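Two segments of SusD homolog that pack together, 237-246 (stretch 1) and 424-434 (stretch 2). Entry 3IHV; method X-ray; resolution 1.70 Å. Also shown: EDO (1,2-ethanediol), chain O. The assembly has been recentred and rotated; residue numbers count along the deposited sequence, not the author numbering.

Stretch 1 (237-246) GLLKDYEQLW
Stretch 2, residues 424-434: NAVRRRGYGNP

A loop that runs into a helix, 237-246, lies against the C-terminal end of the helix 424-430 and the turn after it. Leu238 and Leu239 are extended (phi/psi -99/137 and -61/143), Lys240 turns helical at -56/-48, and Asp241 (-105/120) leads into the new helix. The register is set by CA of Lys240 6.5 Å from CA of Arg429, and CA of Tyr242 6.6 Å from CA of Gly430.

Arg429 is the hub, its chi angles -167, -87, -68 and -87° folding the chain so that NH1 donates to Leu239 O at 2.9 Å, near the guanidinium plane. Its two faces are covered by carbon: Leu238 CB lies 3.7 Å from NH1 on one, Tyr242 CD1 (chi1 t) 3.7 Å from NE on the other. NH1 and NH2 also find partners elsewhere in the structure. Leu238 (m, t) extends the contact apolarly, its CD1 4.2 Å from both Ala425 CB and Val426 CG2.

The carbonyl of Lys240 is doubly satisfied. Asn433 (phi/psi 56/60, chi1 m), beyond the positive-phi Gly432, donates ND2 to Lys240 O at 3.0 Å and 167°. A water also donates to Lys240 O (2.7 Å) and to Arg429 O (2.8 Å), while accepting from Tyr242 N (3.0 Å), thus joining the two backbones.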

# COMPACT_ATOMS: atom_id res chain seq x y z
N GLY A 237 -4.01 18.33 2.20
CA GLY A 237 -5.37 18.20 2.74
C GLY A 237 -6.08 17.00 2.20
O GLY A 237 -5.49 16.16 1.49
N LEU A 238 -7.37 16.91 2.54
CA LEU A 238 -8.25 15.87 2.05
C LEU A 238 -9.06 16.40 0.89
O LEU A 238 -9.58 17.56 0.93
CB LEU A 238 -9.20 15.40 3.16
CG LEU A 238 -8.54 14.85 4.43
CD1 LEU A 238 -9.56 14.55 5.57
CD2 LEU A 238 -7.71 13.60 4.05
N LEU A 239 -9.20 15.58 -0.13
CA LEU A 239 -10.07 15.92 -1.22
C LEU A 239 -11.47 16.03 -0.63
O LEU A 239 -11.85 15.23 0.27
CB LEU A 239 -10.06 14.89 -2.36
CG LEU A 239 -8.72 14.66 -3.05
CD1 LEU A 239 -8.90 13.80 -4.31
CD2 LEU A 239 -8.04 16.01 -3.40
N LYS A 240 -12.22 16.99 -1.14
CA LYS A 240 -13.59 17.22 -0.62
C LYS A 240 -14.44 15.95 -0.73
O LYS A 240 -15.08 15.55 0.24
CB LYS A 240 -14.26 18.38 -1.36
CG LYS A 240 -15.70 18.62 -0.93
CD LYS A 240 -16.33 19.82 -1.68
CE LYS A 240 -17.81 19.89 -1.41
NZ LYS A 240 -18.47 21.14 -1.94
N ASP A 241 -14.40 15.33 -1.92
CA ASP A 241 -15.18 14.14 -2.22
C ASP A 241 -14.35 12.86 -2.23
O ASP A 241 -13.43 12.73 -3.02
CB ASP A 241 -15.86 14.31 -3.55
CG ASP A 241 -16.82 15.47 -3.57
OD1 ASP A 241 -17.59 15.62 -2.61
OD2 ASP A 241 -16.81 16.21 -4.57
N TYR A 242 -14.69 11.93 -1.36
CA TYR A 242 -13.96 10.65 -1.30
C TYR A 242 -13.89 9.97 -2.65
O TYR A 242 -12.86 9.40 -2.99
CB TYR A 242 -14.63 9.72 -0.31
CG TYR A 242 -13.82 8.52 0.07
CD1 TYR A 242 -12.72 8.64 0.93
CD2 TYR A 242 -14.20 7.26 -0.33
CE1 TYR A 242 -12.00 7.53 1.32
CE2 TYR A 242 -13.50 6.16 0.06
CZ TYR A 242 -12.41 6.28 0.88
OH TYR A 242 -11.73 5.14 1.21
N GLU A 243 -15.00 10.04 -3.38
CA GLU A 243 -15.07 9.42 -4.71
C GLU A 243 -14.01 9.97 -5.67
O GLU A 243 -13.51 9.26 -6.52
CB GLU A 243 -16.49 9.56 -5.29
CG GLU A 243 -16.64 8.91 -6.68
CD GLU A 243 -18.07 8.88 -7.21
OE1 GLU A 243 -19.00 9.15 -6.44
OE2 GLU A 243 -18.23 8.62 -8.42
N GLN A 244 -13.67 11.25 -5.52
CA GLN A 244 -12.68 11.88 -6.37
C GLN A 244 -11.34 11.18 -6.31
O GLN A 244 -10.58 11.19 -7.29
CB GLN A 244 -12.54 13.38 -6.05
CG GLN A 244 -11.82 14.17 -7.13
CD GLN A 244 -12.60 14.21 -8.45
OE1 GLN A 244 -13.78 14.51 -8.45
NE2 GLN A 244 -11.92 13.95 -9.56
N LEU A 245 -10.96 10.63 -5.15
CA LEU A 245 -9.73 9.89 -5.11
C LEU A 245 -9.69 8.74 -6.12
O LEU A 245 -8.62 8.46 -6.71
CB LEU A 245 -9.53 9.26 -3.71
CG LEU A 245 -9.23 10.20 -2.54
CD1 LEU A 245 -9.50 9.54 -1.22
CD2 LEU A 245 -7.77 10.73 -2.65
N TRP A 246 -10.82 8.08 -6.33
CA TRP A 246 -10.90 6.88 -7.18
C TRP A 246 -11.02 7.31 -8.63
O TRP A 246 -10.38 6.72 -9.53
CB TRP A 246 -12.00 5.89 -6.63
CG TRP A 246 -11.76 5.80 -5.16
CD1 TRP A 246 -12.53 6.31 -4.16
CD2 TRP A 246 -10.55 5.38 -4.54
NE1 TRP A 246 -11.89 6.20 -2.97
CE2 TRP A 246 -10.67 5.63 -3.17
CE3 TRP A 246 -9.38 4.78 -5.01
CZ2 TRP A 246 -9.66 5.31 -2.27
CZ3 TRP A 246 -8.39 4.48 -4.10
CH2 TRP A 246 -8.53 4.75 -2.77
N ASN A 424 -11.19 13.31 13.32
CA ASN A 424 -12.50 13.90 12.93
C ASN A 424 -12.46 14.53 11.54
O ASN A 424 -13.47 14.50 10.84
CB ASN A 424 -13.04 14.81 14.02
CG ASN A 424 -13.57 14.03 15.21
OD1 ASN A 424 -13.94 12.85 15.06
ND2 ASN A 424 -13.60 14.66 16.37
N ALA A 425 -11.29 15.00 11.09
CA ALA A 425 -11.20 15.53 9.71
C ALA A 425 -11.48 14.41 8.75
O ALA A 425 -12.23 14.58 7.76
CB ALA A 425 -9.83 16.12 9.41
N VAL A 426 -10.88 13.25 9.04
CA VAL A 426 -11.08 12.07 8.22
C VAL A 426 -12.55 11.57 8.26
O VAL A 426 -13.14 11.28 7.21
CB VAL A 426 -10.12 10.95 8.59
CG1 VAL A 426 -10.47 9.68 7.82
CG2 VAL A 426 -8.69 11.41 8.27
N ARG A 427 -13.14 11.52 9.45
CA ARG A 427 -14.54 11.09 9.59
C ARG A 427 -15.50 12.06 8.86
O ARG A 427 -16.45 11.63 8.19
CB ARG A 427 -14.94 11.10 11.07
CG ARG A 427 -14.12 10.28 12.05
CD ARG A 427 -14.56 8.94 12.24
NE ARG A 427 -15.99 8.85 12.61
CZ ARG A 427 -16.71 7.77 12.34
NH1 ARG A 427 -16.13 6.71 11.76
NH2 ARG A 427 -18.01 7.74 12.61
N ARG A 428 -15.27 13.36 8.99
CA ARG A 428 -16.14 14.32 8.35
C ARG A 428 -16.13 14.16 6.83
O ARG A 428 -17.15 14.17 6.16
CB ARG A 428 -15.73 15.74 8.77
CG ARG A 428 -16.07 15.99 10.24
CD ARG A 428 -15.45 17.25 10.77
NE ARG A 428 -15.78 17.48 12.15
CZ ARG A 428 -15.49 18.58 12.84
NH1 ARG A 428 -14.84 19.59 12.26
NH2 ARG A 428 -15.85 18.69 14.12
N ARG A 429 -14.93 14.04 6.26
CA ARG A 429 -14.86 13.87 4.83
C ARG A 429 -15.57 12.55 4.45
O ARG A 429 -16.29 12.49 3.43
CB ARG A 429 -13.39 13.89 4.38
CG ARG A 429 -13.16 14.02 2.90
CD ARG A 429 -13.17 12.70 2.17
NE ARG A 429 -12.05 11.87 2.51
CZ ARG A 429 -10.85 11.90 1.94
NH1 ARG A 429 -10.58 12.77 0.95
NH2 ARG A 429 -9.93 11.05 2.33
N GLY A 430 -15.35 11.51 5.26
CA GLY A 430 -15.94 10.18 5.03
C GLY A 430 -17.45 10.14 5.12
O GLY A 430 -18.08 9.23 4.57
N TYR A 431 -18.04 11.14 5.80
CA TYR A 431 -19.49 11.29 5.88
C TYR A 431 -20.04 12.35 4.91
O TYR A 431 -21.20 12.77 5.01
CB TYR A 431 -19.91 11.57 7.32
CG TYR A 431 -19.97 10.30 8.17
CD1 TYR A 431 -18.84 9.57 8.47
CD2 TYR A 431 -21.19 9.86 8.69
CE1 TYR A 431 -18.91 8.40 9.24
CE2 TYR A 431 -21.27 8.71 9.45
CZ TYR A 431 -20.13 7.99 9.73
OH TYR A 431 -20.20 6.86 10.50
N GLY A 432 -19.19 12.79 3.99
CA GLY A 432 -19.61 13.78 2.98
C GLY A 432 -19.69 15.21 3.49
O GLY A 432 -20.45 16.02 2.97
N ASN A 433 -18.86 15.52 4.48
CA ASN A 433 -18.76 16.89 5.02
C ASN A 433 -20.12 17.41 5.49
O ASN A 433 -20.61 18.43 4.98
CB ASN A 433 -18.16 17.80 3.94
CG ASN A 433 -16.97 17.17 3.29
OD1 ASN A 433 -15.98 16.94 3.95
ND2 ASN A 433 -17.07 16.88 1.98
N PRO A 434 -20.73 16.70 6.46
CA PRO A 434 -22.03 17.11 7.01
C PRO A 434 -21.93 18.45 7.68
O PRO A 434 -20.91 18.78 8.26
CB PRO A 434 -22.32 16.03 8.06
CG PRO A 434 -20.98 15.42 8.39
CD PRO A 434 -20.25 15.46 7.09
C1 EDO O . -14.32 16.68 -10.77
O1 EDO O . -15.33 15.98 -10.03
C2 EDO O . -14.13 16.02 -12.13
O2 EDO O . -13.65 14.67 -12.00
O HOH W 1 -16.40 13.20 0.75